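Local coordinates for protein lipocalin allergen (Canis lupus familiaris, PDB 4ODD) that probably binds small molecules inside a lipocalin barrel and is an allergen of dog dander, at residues A[9-14]-A[90-95]; A[39-44]-A[50-55]; A[60-65]-A[151-156]; A[69-72]-A[76-79]; A[98-103]-A[132-137]. All blocks are in the same frame, centred on the assembly; numbering follows the deposited sequence.

Contact 1 (A[9-14]-A[90-95])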
# COMPACT_ATOMS: atom_id res chain seq x y z
N THR A 9 2.66 5.66 14.96
CA THR A 9 2.29 6.99 15.42
C THR A 9 2.53 8.00 14.32
O THR A 9 1.64 8.80 13.98
CB THR A 9 3.10 7.43 16.65
OG1 THR A 9 3.15 6.36 17.61
CG2 THR A 9 2.45 8.66 17.28
N GLN A 10 3.73 7.94 13.75
CA GLN A 10 4.24 8.95 12.84
C GLN A 10 3.70 8.86 11.42
O GLN A 10 4.05 9.70 10.59
CB GLN A 10 5.77 8.87 12.80
CG GLN A 10 6.45 9.23 14.10
CD GLN A 10 6.08 10.63 14.58
OE1 GLN A 10 5.09 10.82 15.30
NE2 GLN A 10 6.87 11.63 14.17
N VAL A 11 2.88 7.86 11.11
CA VAL A 11 2.57 7.62 9.70
C VAL A 11 1.44 8.48 9.18
O VAL A 11 1.29 8.65 7.97
CB VAL A 11 2.24 6.14 9.40
CG1 VAL A 11 3.16 5.24 10.16
CG2 VAL A 11 0.81 5.82 9.76
N SER A 12 0.64 9.03 10.09
CA SER A 12 -0.49 9.83 9.66
C SER A 12 -0.04 10.95 8.77
O SER A 12 1.01 11.57 9.00
CB SER A 12 -1.24 10.37 10.86
OG SER A 12 -2.10 9.36 11.36
N GLY A 13 -0.81 11.20 7.72
CA GLY A 13 -0.49 12.27 6.78
C GLY A 13 -0.46 11.83 5.33
O GLY A 13 -0.88 10.73 4.97
N PRO A 14 0.07 12.70 4.48
CA PRO A 14 0.00 12.46 3.03
C PRO A 14 0.99 11.38 2.62
O PRO A 14 2.05 11.20 3.25
CB PRO A 14 0.40 13.81 2.44
CG PRO A 14 1.34 14.41 3.46
CD PRO A 14 0.80 13.95 4.81
N ILE A 90 6.04 -2.33 7.15
CA ILE A 90 7.31 -3.00 7.32
C ILE A 90 8.39 -2.03 7.83
O ILE A 90 9.28 -2.42 8.58
CB ILE A 90 7.81 -3.63 6.00
CG1 ILE A 90 6.78 -4.63 5.46
CG2 ILE A 90 9.15 -4.29 6.20
CD1 ILE A 90 6.39 -5.68 6.46
N ASP A 91 8.29 -0.77 7.43
CA ASP A 91 9.37 0.19 7.68
C ASP A 91 8.93 1.63 7.41
O ASP A 91 8.14 1.89 6.52
CB ASP A 91 10.57 -0.16 6.78
CG ASP A 91 11.90 0.17 7.43
OD1 ASP A 91 12.06 -0.10 8.65
OD2 ASP A 91 12.79 0.69 6.73
N MET A 92 9.46 2.56 8.19
CA MET A 92 9.19 3.98 7.93
C MET A 92 10.37 4.89 8.20
O MET A 92 10.97 4.85 9.28
CB MET A 92 7.98 4.48 8.72
CG MET A 92 7.61 5.93 8.40
SD MET A 92 6.62 6.76 9.66
CE MET A 92 7.80 6.94 11.00
N THR A 93 10.70 5.71 7.20
CA THR A 93 11.59 6.86 7.35
C THR A 93 10.66 8.07 7.33
O THR A 93 9.44 7.90 7.28
CB THR A 93 12.66 6.91 6.23
OG1 THR A 93 12.30 7.87 5.23
CG2 THR A 93 12.82 5.53 5.57
N PRO A 94 11.20 9.30 7.38
CA PRO A 94 10.26 10.44 7.33
C PRO A 94 9.84 10.75 5.90
O PRO A 94 8.81 11.38 5.64
CB PRO A 94 11.09 11.61 7.90
CG PRO A 94 12.38 11.00 8.39
CD PRO A 94 12.58 9.75 7.60
N ASN A 95 10.67 10.27 4.97
CA ASN A 95 10.41 10.38 3.54
C ASN A 95 9.68 9.15 2.97
O ASN A 95 9.02 9.25 1.94
CB ASN A 95 11.75 10.60 2.81
CG ASN A 95 11.58 10.74 1.31
OD1 ASN A 95 11.23 11.81 0.81
ND2 ASN A 95 11.83 9.65 0.57
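A single thioether makes up the whole of one side of this contact: Met92 alone of 90-95 reaches the 9-14 segment, and it touches just Gln10 and Val11. The evidence is the small interface, 115 Å² in all, and a CA separation of 7.8 Å even between Val11 CA and Met92 CA, too far for the backbones to pair. Met92 bridges that distance because its CG lies anti to the backbone N (chi1 -176°), which sends the chain straight across, and a bend at chi3 (70°) then turns the methyl aside. Met92 CE comes to 3.3 Å from Gln10 CB, the two side chains crossing at about a right angle, while the Gln10 amide turns off from Met92. One bond back, Met92 SD lies 3.8 Å from Val11 CG1, the branch that sits beside Val11's own backbone N. All of this is apolar; the polar bonds lie elsewhere, within 90-95 or to residues outside the two segments. Beyond the methionine, Thr93 OG1 accepts from Asn95 N at 2.9 Å in an ST turn, and before it Ile90 and Asp91 both face Ile98 as a classic beta bulge. On the other segment, Val11 O accepts from Trp15 NE1, and Arg119 NH1 donates to Pro14 O. Gly13-Pro14-Trp15 is the Gly-X-Trp signature of lipocalins, and a short helical turn leading into the first strand, with Arg119, just after strand 110-118, bonded beside it, is characteristic of the barrel end in this fold.

Contact 2 (A[39-44]-A[50-55])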
# COMPACT_ATOMS: atom_id res chain seq x y z
N ARG A 39 -3.17 8.80 -1.31
CA ARG A 39 -3.26 10.22 -1.05
C ARG A 39 -2.85 10.48 0.38
O ARG A 39 -2.05 11.38 0.66
CB ARG A 39 -4.67 10.75 -1.32
CG ARG A 39 -5.00 10.83 -2.82
CD ARG A 39 -4.07 11.80 -3.54
NE ARG A 39 -4.34 11.89 -4.96
CZ ARG A 39 -3.64 11.27 -5.90
NH1 ARG A 39 -2.62 10.50 -5.57
NH2 ARG A 39 -3.96 11.41 -7.18
N GLY A 40 -3.37 9.67 1.31
CA GLY A 40 -2.98 9.83 2.69
C GLY A 40 -3.44 8.74 3.62
O GLY A 40 -4.28 7.91 3.28
N ILE A 41 -2.87 8.73 4.81
CA ILE A 41 -3.28 7.80 5.84
C ILE A 41 -3.58 8.50 7.16
O ILE A 41 -2.86 9.42 7.57
CB ILE A 41 -2.19 6.77 6.08
CG1 ILE A 41 -2.02 5.93 4.82
CG2 ILE A 41 -2.53 5.92 7.28
CD1 ILE A 41 -0.73 5.13 4.79
N ASN A 42 -4.65 8.05 7.81
CA ASN A 42 -5.07 8.61 9.09
C ASN A 42 -5.08 7.54 10.15
O ASN A 42 -5.76 6.54 10.01
CB ASN A 42 -6.47 9.20 8.98
CG ASN A 42 -6.65 10.05 7.77
OD1 ASN A 42 -6.73 9.54 6.64
ND2 ASN A 42 -6.71 11.36 7.97
N VAL A 43 -4.30 7.76 11.21
CA VAL A 43 -4.33 6.89 12.38
C VAL A 43 -5.18 7.47 13.52
O VAL A 43 -4.87 8.55 14.04
CB VAL A 43 -2.90 6.65 12.90
CG1 VAL A 43 -2.89 5.56 13.96
CG2 VAL A 43 -1.98 6.27 11.74
N ASP A 44 -6.23 6.77 13.92
CA ASP A 44 -7.04 7.17 15.08
C ASP A 44 -6.64 6.30 16.26
O ASP A 44 -7.30 5.31 16.60
CB ASP A 44 -8.54 7.05 14.77
CG ASP A 44 -9.42 7.56 15.90
OD1 ASP A 44 -8.92 7.80 17.02
OD2 ASP A 44 -10.65 7.69 15.67
N MET A 50 -7.61 2.85 11.39
CA MET A 50 -6.84 3.55 10.37
C MET A 50 -7.72 3.85 9.19
O MET A 50 -8.64 3.09 8.88
CB MET A 50 -5.65 2.72 9.90
CG MET A 50 -4.37 3.03 10.62
SD MET A 50 -3.03 1.95 10.10
CE MET A 50 -2.48 2.78 8.60
N LEU A 51 -7.43 4.96 8.51
CA LEU A 51 -8.12 5.27 7.27
C LEU A 51 -7.11 5.43 6.13
O LEU A 51 -6.19 6.24 6.21
CB LEU A 51 -8.97 6.54 7.44
CG LEU A 51 -9.91 6.80 6.25
CD1 LEU A 51 -11.15 5.92 6.34
CD2 LEU A 51 -10.30 8.27 6.14
N PHE A 52 -7.26 4.64 5.08
CA PHE A 52 -6.43 4.79 3.88
C PHE A 52 -7.21 5.52 2.82
O PHE A 52 -8.31 5.11 2.44
CB PHE A 52 -5.98 3.42 3.34
CG PHE A 52 -5.20 2.62 4.32
CD1 PHE A 52 -3.82 2.64 4.31
CD2 PHE A 52 -5.85 1.87 5.30
CE1 PHE A 52 -3.11 1.90 5.24
CE2 PHE A 52 -5.14 1.14 6.23
CZ PHE A 52 -3.77 1.15 6.20
N ASN A 53 -6.64 6.62 2.34
CA ASN A 53 -7.26 7.39 1.30
C ASN A 53 -6.42 7.29 0.03
O ASN A 53 -5.20 7.56 0.05
CB ASN A 53 -7.44 8.83 1.76
CG ASN A 53 -8.01 9.71 0.68
OD1 ASN A 53 -7.31 10.59 0.13
ND2 ASN A 53 -9.28 9.48 0.36
N PHE A 54 -7.05 6.90 -1.08
CA PHE A 54 -6.30 6.63 -2.30
C PHE A 54 -7.19 6.55 -3.52
O PHE A 54 -8.40 6.44 -3.41
CB PHE A 54 -5.53 5.33 -2.16
CG PHE A 54 -6.42 4.13 -1.98
CD1 PHE A 54 -6.90 3.43 -3.08
CD2 PHE A 54 -6.75 3.68 -0.70
CE1 PHE A 54 -7.71 2.30 -2.90
CE2 PHE A 54 -7.56 2.57 -0.52
CZ PHE A 54 -8.04 1.88 -1.61
N TYR A 55 -6.57 6.60 -4.70
CA TYR A 55 -7.31 6.45 -5.95
C TYR A 55 -6.95 5.14 -6.65
O TYR A 55 -5.81 4.67 -6.58
CB TYR A 55 -7.04 7.62 -6.90
CG TYR A 55 -7.76 8.91 -6.54
CD1 TYR A 55 -9.03 9.19 -7.05
CD2 TYR A 55 -7.16 9.86 -5.72
CE1 TYR A 55 -9.69 10.37 -6.73
CE2 TYR A 55 -7.82 11.05 -5.40
CZ TYR A 55 -9.08 11.29 -5.91
OH TYR A 55 -9.73 12.47 -5.58
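Ile41 packs closely between Met50 and Phe52, whereas the other face of the same strand pair carries Asn42, Leu51 and Asn53 in a looser, more solvent-accessible row. On the tight face Ile41 CG2 meets Met50 CE at 3.4 Å. Its other branch, set beside the backbone N (chi1 -65°), runs alongside Phe52, with Ile41 CG1 3.8 Å from Phe52 CD1. Phe87 makes an edge-to-face stack with the same phenyl ring. Across the outer face, Asn42 and Leu51 run alongside each other with little contact, and the Asn53 amide turns to Ser66 and Glu64 through ND2. Arg39 is the exception there: Tyr55 CD2 sits over one face of its guanidinium, 3.6 Å from Arg39 NE, with the two planes 49° apart, while Asp152 and the Pro155 carbonyl take its polar end. The backbone register is fixed by paired bonds, Leu51 N to Asn42 O at 2.7 Å and Asn42 N to Leu51 O at 2.9 Å. At the far end Asn53 O accepts both Arg39 N (2.7 Å) and Gly40 N (3.1 Å) from the same face of its plane. That doubled acceptor marks a classic beta bulge in an antiparallel hairpin of the lipocalin barrel.

Contact 3 (A[60-65]-A[151-156])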
# COMPACT_ATOMS: atom_id res chain seq x y z
N GLY A 60 -10.51 3.28 -16.69
CA GLY A 60 -9.92 4.54 -17.09
C GLY A 60 -10.39 5.75 -16.30
O GLY A 60 -10.08 6.88 -16.67
N GLU A 61 -11.11 5.51 -15.21
CA GLU A 61 -11.73 6.58 -14.43
C GLU A 61 -11.25 6.65 -12.96
O GLU A 61 -11.28 5.64 -12.24
CB GLU A 61 -13.25 6.42 -14.47
CG GLU A 61 -13.82 6.28 -15.88
CD GLU A 61 -14.17 7.62 -16.50
OE1 GLU A 61 -14.74 7.64 -17.61
OE2 GLU A 61 -13.89 8.65 -15.86
N CYS A 62 -10.83 7.84 -12.52
CA CYS A 62 -10.24 7.99 -11.19
C CYS A 62 -11.30 7.89 -10.10
O CYS A 62 -12.20 8.72 -10.03
CB CYS A 62 -9.47 9.30 -11.07
SG CYS A 62 -7.90 9.28 -11.95
N VAL A 63 -11.17 6.88 -9.25
CA VAL A 63 -12.13 6.66 -8.17
C VAL A 63 -11.45 6.77 -6.82
O VAL A 63 -10.53 6.01 -6.50
CB VAL A 63 -12.78 5.27 -8.28
CG1 VAL A 63 -13.62 4.98 -7.06
CG2 VAL A 63 -13.61 5.18 -9.54
N GLU A 64 -11.91 7.73 -6.03
CA GLU A 64 -11.37 7.93 -4.70
C GLU A 64 -11.89 6.88 -3.74
O GLU A 64 -13.05 6.48 -3.83
CB GLU A 64 -11.72 9.33 -4.18
CG GLU A 64 -11.05 9.68 -2.86
CD GLU A 64 -11.22 11.13 -2.50
OE1 GLU A 64 -11.96 11.84 -3.21
OE2 GLU A 64 -10.60 11.55 -1.50
N ASN A 65 -11.02 6.43 -2.83
CA ASN A 65 -11.37 5.46 -1.80
C ASN A 65 -10.97 5.97 -0.43
O ASN A 65 -9.97 6.67 -0.28
CB ASN A 65 -10.70 4.10 -2.03
CG ASN A 65 -11.20 3.40 -3.30
OD1 ASN A 65 -10.71 3.65 -4.39
ND2 ASN A 65 -12.17 2.51 -3.14
N THR A 151 2.71 7.93 -13.12
CA THR A 151 1.41 7.75 -13.77
C THR A 151 0.25 8.20 -12.89
O THR A 151 -0.91 7.85 -13.15
CB THR A 151 1.19 6.29 -14.21
OG1 THR A 151 1.48 5.40 -13.12
CG2 THR A 151 2.10 5.96 -15.36
N ASP A 152 0.57 8.97 -11.85
CA ASP A 152 -0.45 9.44 -10.93
C ASP A 152 -1.13 10.67 -11.49
O ASP A 152 -0.79 11.79 -11.12
CB ASP A 152 0.14 9.73 -9.56
CG ASP A 152 -0.93 9.83 -8.48
OD1 ASP A 152 -2.14 9.80 -8.86
OD2 ASP A 152 -0.56 9.94 -7.28
N ASN A 153 -2.09 10.45 -12.38
CA ASN A 153 -2.78 11.55 -13.03
C ASN A 153 -4.12 11.85 -12.38
O ASN A 153 -4.93 12.59 -12.94
CB ASN A 153 -2.97 11.24 -14.52
CG ASN A 153 -3.85 10.01 -14.75
OD1 ASN A 153 -5.08 10.10 -14.73
ND2 ASN A 153 -3.23 8.87 -14.98
N CYS A 154 -4.36 11.28 -11.20
CA CYS A 154 -5.63 11.49 -10.51
C CYS A 154 -5.62 12.78 -9.67
O CYS A 154 -4.55 13.29 -9.34
CB CYS A 154 -5.98 10.27 -9.66
SG CYS A 154 -6.40 8.81 -10.64
N PRO A 155 -6.81 13.29 -9.33
CA PRO A 155 -6.94 14.58 -8.63
C PRO A 155 -6.06 14.66 -7.39
O PRO A 155 -6.00 13.71 -6.63
CB PRO A 155 -8.41 14.59 -8.21
CG PRO A 155 -9.09 13.75 -9.23
CD PRO A 155 -8.12 12.65 -9.52
N ASN A 156 -5.37 15.78 -7.23
CA ASN A 156 -4.56 16.03 -6.04
C ASN A 156 -3.28 15.21 -5.97
O ASN A 156 -2.86 14.84 -4.87
CB ASN A 156 -5.40 15.83 -4.78
CG ASN A 156 -6.67 16.66 -4.79
OD1 ASN A 156 -6.62 17.87 -5.00
ND2 ASN A 156 -7.81 16.02 -4.59
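Cys62 and Cys154 are joined covalently, and the disulfide accounts for most of this contact. Cys62 SG and Cys154 SG are 2.0 Å apart, and the torsion about the S-S bond is -78°, of left-handed sense and near the quarter turn that disulfides favour. Both sulfurs stand beside their own backbone N, anti to the carbonyl carbon (chi1 -74° at Cys62), and in this way the two side chains run toward each other from backbones whose nearest CA atoms, Cys62 CA and Cys154 CA, are 5.8 Å apart.

Apolar contact adds a little: Pro155 brings its ring CD to 3.9 Å from Cys62 CB, flanking the bridge on the C-terminal side. A more distant polar neighbour is Asn153 OD1 on the preceding residue, 4.0 Å from Cys62 SG.

The polar bonds hold the 151-156 loop rather than cross to the strand. Asn153 ND2 donates weakly to Thr151 O at 3.1 Å, and Asp152 is the centre of an inverse gamma turn. The loop is also anchored to strand 36-44, where Thr151 OG1 is hydrogen-bonded to Tyr37 OH.

Since no other bond links the segments, the chemistry implies that the C-terminal tail is fastened to the start of strand 62-71 by an oxidised cross-link, in keeping with a secreted protein and with the disulfide found in many lipocalins.

Contact 4 (A[69-72]-A[76-79]); sequences ASIG and LIKG
Ile77 and Ala69 lean on each other from adjacent strands, the methyl Ala69 CB resting 3.4 Å from Ile77 CG2. With Ile77 chi1 at -61°, CG2 lies anti to the backbone N and is directed to Ala69, while the longer CG1 branch goes to Ile71, whose CG1 is 4.2 Å from Ile77 CG1. One isoleucine therefore serves two partners on the same face, and Leu8 of helix 6-10 packs against Ile71 and Ile77 there, with Met50 also on Ile77. Ser70 and Lys78 point to the opposite face. They touch little: Lys78 is fully extended, its amine carried off from Ser70, and Ser70 OG is 4.4 Å from Lys78 CB. Backbone bonds set this orientation. Ser70 N donates to Lys78 O at 2.9 Å and Lys78 N returns to Ser70 O at 3.1 Å, which makes them a hydrogen-bonded pair and Ile71 with Ile77 a non-hydrogen-bonded one. Nearer the turn, Gly72 N reaches Leu76 O at 2.9 Å, tilted 31° out of the carbonyl plane. The axes of 69-71 and 77-79 run at 156°, a tilted antiparallel pair. Such a hairpin, with one apolar face and one polar face, is typical of the up-and-down meander of the lipocalin barrel wall.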
# COMPACT_ATOMS: atom_id res chain seq x y z
N ALA A 69 -9.96 0.50 8.71
CA ALA A 69 -9.26 -0.70 9.12
C ALA A 69 -9.06 -0.62 10.60
O ALA A 69 -9.06 0.47 11.16
CB ALA A 69 -7.91 -0.80 8.43
N SER A 70 -8.89 -1.76 11.25
CA SER A 70 -8.63 -1.73 12.69
C SER A 70 -7.20 -2.15 12.94
O SER A 70 -6.64 -2.98 12.22
CB SER A 70 -9.62 -2.62 13.44
OG SER A 70 -9.72 -3.88 12.81
N ILE A 71 -6.57 -1.56 13.95
CA ILE A 71 -5.26 -2.04 14.37
C ILE A 71 -5.45 -3.07 15.47
O ILE A 71 -5.99 -2.77 16.54
CB ILE A 71 -4.37 -0.92 14.90
CG1 ILE A 71 -4.37 0.26 13.92
CG2 ILE A 71 -2.98 -1.47 15.17
CD1 ILE A 71 -3.68 1.50 14.46
N GLY A 72 -5.03 -4.30 15.20
CA GLY A 72 -5.18 -5.37 16.16
C GLY A 72 -3.94 -5.53 17.01
O GLY A 72 -3.15 -4.59 17.16
N LEU A 76 -1.27 -5.70 13.53
CA LEU A 76 -1.75 -6.16 12.25
C LEU A 76 -2.98 -5.35 11.88
O LEU A 76 -3.95 -5.30 12.65
CB LEU A 76 -2.09 -7.65 12.29
CG LEU A 76 -2.64 -8.21 10.98
CD1 LEU A 76 -1.63 -8.09 9.79
CD2 LEU A 76 -3.08 -9.63 11.19
N ILE A 77 -2.93 -4.69 10.72
CA ILE A 77 -4.04 -3.86 10.30
C ILE A 77 -4.93 -4.65 9.39
O ILE A 77 -4.47 -5.23 8.40
CB ILE A 77 -3.59 -2.57 9.61
CG1 ILE A 77 -2.74 -1.73 10.56
CG2 ILE A 77 -4.79 -1.76 9.22
CD1 ILE A 77 -1.29 -1.58 10.12
N LYS A 78 -6.21 -4.69 9.72
CA LYS A 78 -7.18 -5.55 9.05
C LYS A 78 -8.31 -4.67 8.54
O LYS A 78 -8.84 -3.83 9.28
CB LYS A 78 -7.70 -6.61 10.05
CG LYS A 78 -8.79 -7.59 9.52
CD LYS A 78 -9.20 -8.61 10.60
CE LYS A 78 -9.95 -9.84 10.03
NZ LYS A 78 -9.87 -11.05 10.94
N GLY A 79 -8.69 -4.85 7.29
CA GLY A 79 -9.73 -4.03 6.72
C GLY A 79 -10.27 -4.58 5.42
O GLY A 79 -9.56 -5.31 4.71

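Contact 5 (A[98-103]-A[132-137]); sequences IGYDVN and KKLSRE
The Tyr100 ring is met obliquely by the methyl CD2 of Leu134, which comes nearest to the residue at its root, 4.3 Å from Tyr100 CB. Another flat group, the Glu137 carboxylate, takes Lys133 NZ at OE2, 3.0 Å away, on the anti side and 23° out of its plane. At its other oxygen, Glu137 OE1 and Arg136 NE make only a long ion pair, so these three residues form a salt-bridge network along the helix surface. The setting is the characteristic helix-on-barrel packing of lipocalins, in which helix 125-137 lies against the outer wall of the sheet. Strand 98-103 and helix segment 132-137 run nearly in the same direction, 19° apart, and their axes approach to 9.9 Å, a spacing bridged by side chains. Leu134 alone does that bridging from the helix side. Its CG is anti to the backbone N (chi1 171°), which carries the branch out to the strand, where it also meets Ile90 and Ala114 of the neighbouring strands. Ile98 and Leu134 come from opposite directions and pass alongside each other. On the helix side turned away from this strand, Ser135 OG is hydrogen-bonded to Ser21 OG. All the residues that touch across the contact are buried. Leu134 CD2 is the common point for the strand: it lies 3.8 Å from Ile98 CG2 and 4.0 Å from Gly99 O.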
# COMPACT_ATOMS: atom_id res chain seq x y z
N ILE A 98 7.14 1.55 3.75
CA ILE A 98 7.00 0.25 3.09
C ILE A 98 5.87 -0.58 3.72
O ILE A 98 5.89 -0.89 4.93
CB ILE A 98 8.30 -0.57 3.14
CG1 ILE A 98 9.41 0.16 2.39
CG2 ILE A 98 8.08 -1.96 2.54
CD1 ILE A 98 10.75 -0.56 2.45
N GLY A 99 4.88 -0.94 2.91
CA GLY A 99 3.76 -1.71 3.40
C GLY A 99 3.71 -3.08 2.78
O GLY A 99 4.21 -3.30 1.66
N TYR A 100 3.11 -4.03 3.50
CA TYR A 100 2.87 -5.36 2.96
C TYR A 100 1.46 -5.81 3.28
O TYR A 100 1.09 -5.94 4.45
CB TYR A 100 3.86 -6.36 3.53
CG TYR A 100 3.70 -7.74 2.95
CD1 TYR A 100 3.80 -7.96 1.58
CD2 TYR A 100 3.47 -8.84 3.77
CE1 TYR A 100 3.65 -9.25 1.05
CE2 TYR A 100 3.34 -10.12 3.25
CZ TYR A 100 3.42 -10.31 1.91
OH TYR A 100 3.28 -11.58 1.41
N ASP A 101 0.68 -6.04 2.23
CA ASP A 101 -0.69 -6.50 2.39
C ASP A 101 -0.84 -7.96 2.01
O ASP A 101 -0.18 -8.46 1.10
CB ASP A 101 -1.64 -5.67 1.51
CG ASP A 101 -3.10 -5.97 1.79
OD1 ASP A 101 -3.47 -6.07 2.98
OD2 ASP A 101 -3.87 -6.09 0.82
N VAL A 102 -1.73 -8.65 2.70
CA VAL A 102 -2.16 -9.96 2.24
C VAL A 102 -3.64 -9.84 1.98
O VAL A 102 -4.43 -9.53 2.87
CB VAL A 102 -1.88 -11.05 3.29
CG1 VAL A 102 -2.46 -12.36 2.82
CG2 VAL A 102 -0.39 -11.20 3.53
N ASN A 103 -4.04 -10.06 0.75
CA ASN A 103 -5.43 -9.95 0.39
C ASN A 103 -6.03 -11.31 0.15
O ASN A 103 -5.38 -12.20 -0.43
CB ASN A 103 -5.58 -9.13 -0.88
CG ASN A 103 -7.00 -9.04 -1.33
OD1 ASN A 103 -7.40 -9.69 -2.30
ND2 ASN A 103 -7.79 -8.25 -0.63
N LYS A 132 12.68 -3.78 -2.59
CA LYS A 132 12.93 -4.96 -3.42
C LYS A 132 13.29 -6.18 -2.56
O LYS A 132 12.88 -7.31 -2.83
CB LYS A 132 14.01 -4.67 -4.47
CG LYS A 132 13.65 -3.51 -5.39
CD LYS A 132 14.36 -3.61 -6.74
CE LYS A 132 13.98 -2.45 -7.67
NZ LYS A 132 14.47 -2.63 -9.07
N LYS A 133 14.07 -5.91 -1.52
CA LYS A 133 14.39 -6.93 -0.54
C LYS A 133 13.11 -7.57 -0.02
O LYS A 133 12.92 -8.77 -0.16
CB LYS A 133 15.20 -6.33 0.61
CG LYS A 133 15.66 -7.33 1.67
CD LYS A 133 16.49 -6.63 2.75
CE LYS A 133 16.72 -7.52 3.97
NZ LYS A 133 15.48 -7.68 4.77
N LEU A 134 12.22 -6.75 0.55
CA LEU A 134 10.94 -7.24 1.06
C LEU A 134 10.20 -8.03 0.00
O LEU A 134 9.74 -9.15 0.25
CB LEU A 134 10.04 -6.11 1.55
CG LEU A 134 8.62 -6.62 1.87
CD1 LEU A 134 8.53 -7.06 3.32
CD2 LEU A 134 7.55 -5.58 1.54
N SER A 135 10.07 -7.43 -1.17
CA SER A 135 9.35 -8.06 -2.26
C SER A 135 9.94 -9.46 -2.49
O SER A 135 9.21 -10.45 -2.57
CB SER A 135 9.43 -7.20 -3.52
OG SER A 135 8.66 -7.76 -4.55
N ARG A 136 11.26 -9.54 -2.55
CA ARG A 136 11.92 -10.83 -2.71
C ARG A 136 11.56 -11.77 -1.56
O ARG A 136 11.15 -12.91 -1.80
CB ARG A 136 13.43 -10.63 -2.80
CG ARG A 136 14.21 -11.88 -3.19
CD ARG A 136 15.72 -11.60 -3.24
NE ARG A 136 16.22 -11.02 -1.99
CZ ARG A 136 16.63 -9.76 -1.85
NH1 ARG A 136 16.61 -8.94 -2.89
NH2 ARG A 136 17.07 -9.33 -0.67
N GLU A 137 11.69 -11.30 -0.32
CA GLU A 137 11.45 -12.14 0.86
C GLU A 137 10.08 -12.81 0.80
O GLU A 137 9.94 -13.99 1.13
CB GLU A 137 11.54 -11.34 2.17
CG GLU A 137 12.52 -10.17 2.18
CD GLU A 137 13.99 -10.58 2.32
OE1 GLU A 137 14.47 -11.38 1.49
OE2 GLU A 137 14.66 -10.08 3.25

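How the contacts relate
All five contacts border one antiparallel sheet that curls into the lipocalin barrel, whose interior is the presumed ligand pocket. Contacts 1 and 2, with centres about 12 Å apart, adjoin where strands 13-22 and 36-44 pair, Gly13 N lying 2.7 Å from Ile41 O. Contact 2 also joins contact 3 through strand pairing, where Phe54 O meets Asn65 N at 2.7 Å, and contact 4 through Met50 SD, 3.7 Å from Ile77 CG1. Contact 5 meets contact 1 where Ile90 CG1 packs 3.7 Å from Leu134 CD1. Contacts 3 and 4 use the two ends of strand 62-71, their centres about 25 Å apart. Contacts 2 and 5 lie on opposite sides of the chain's centre.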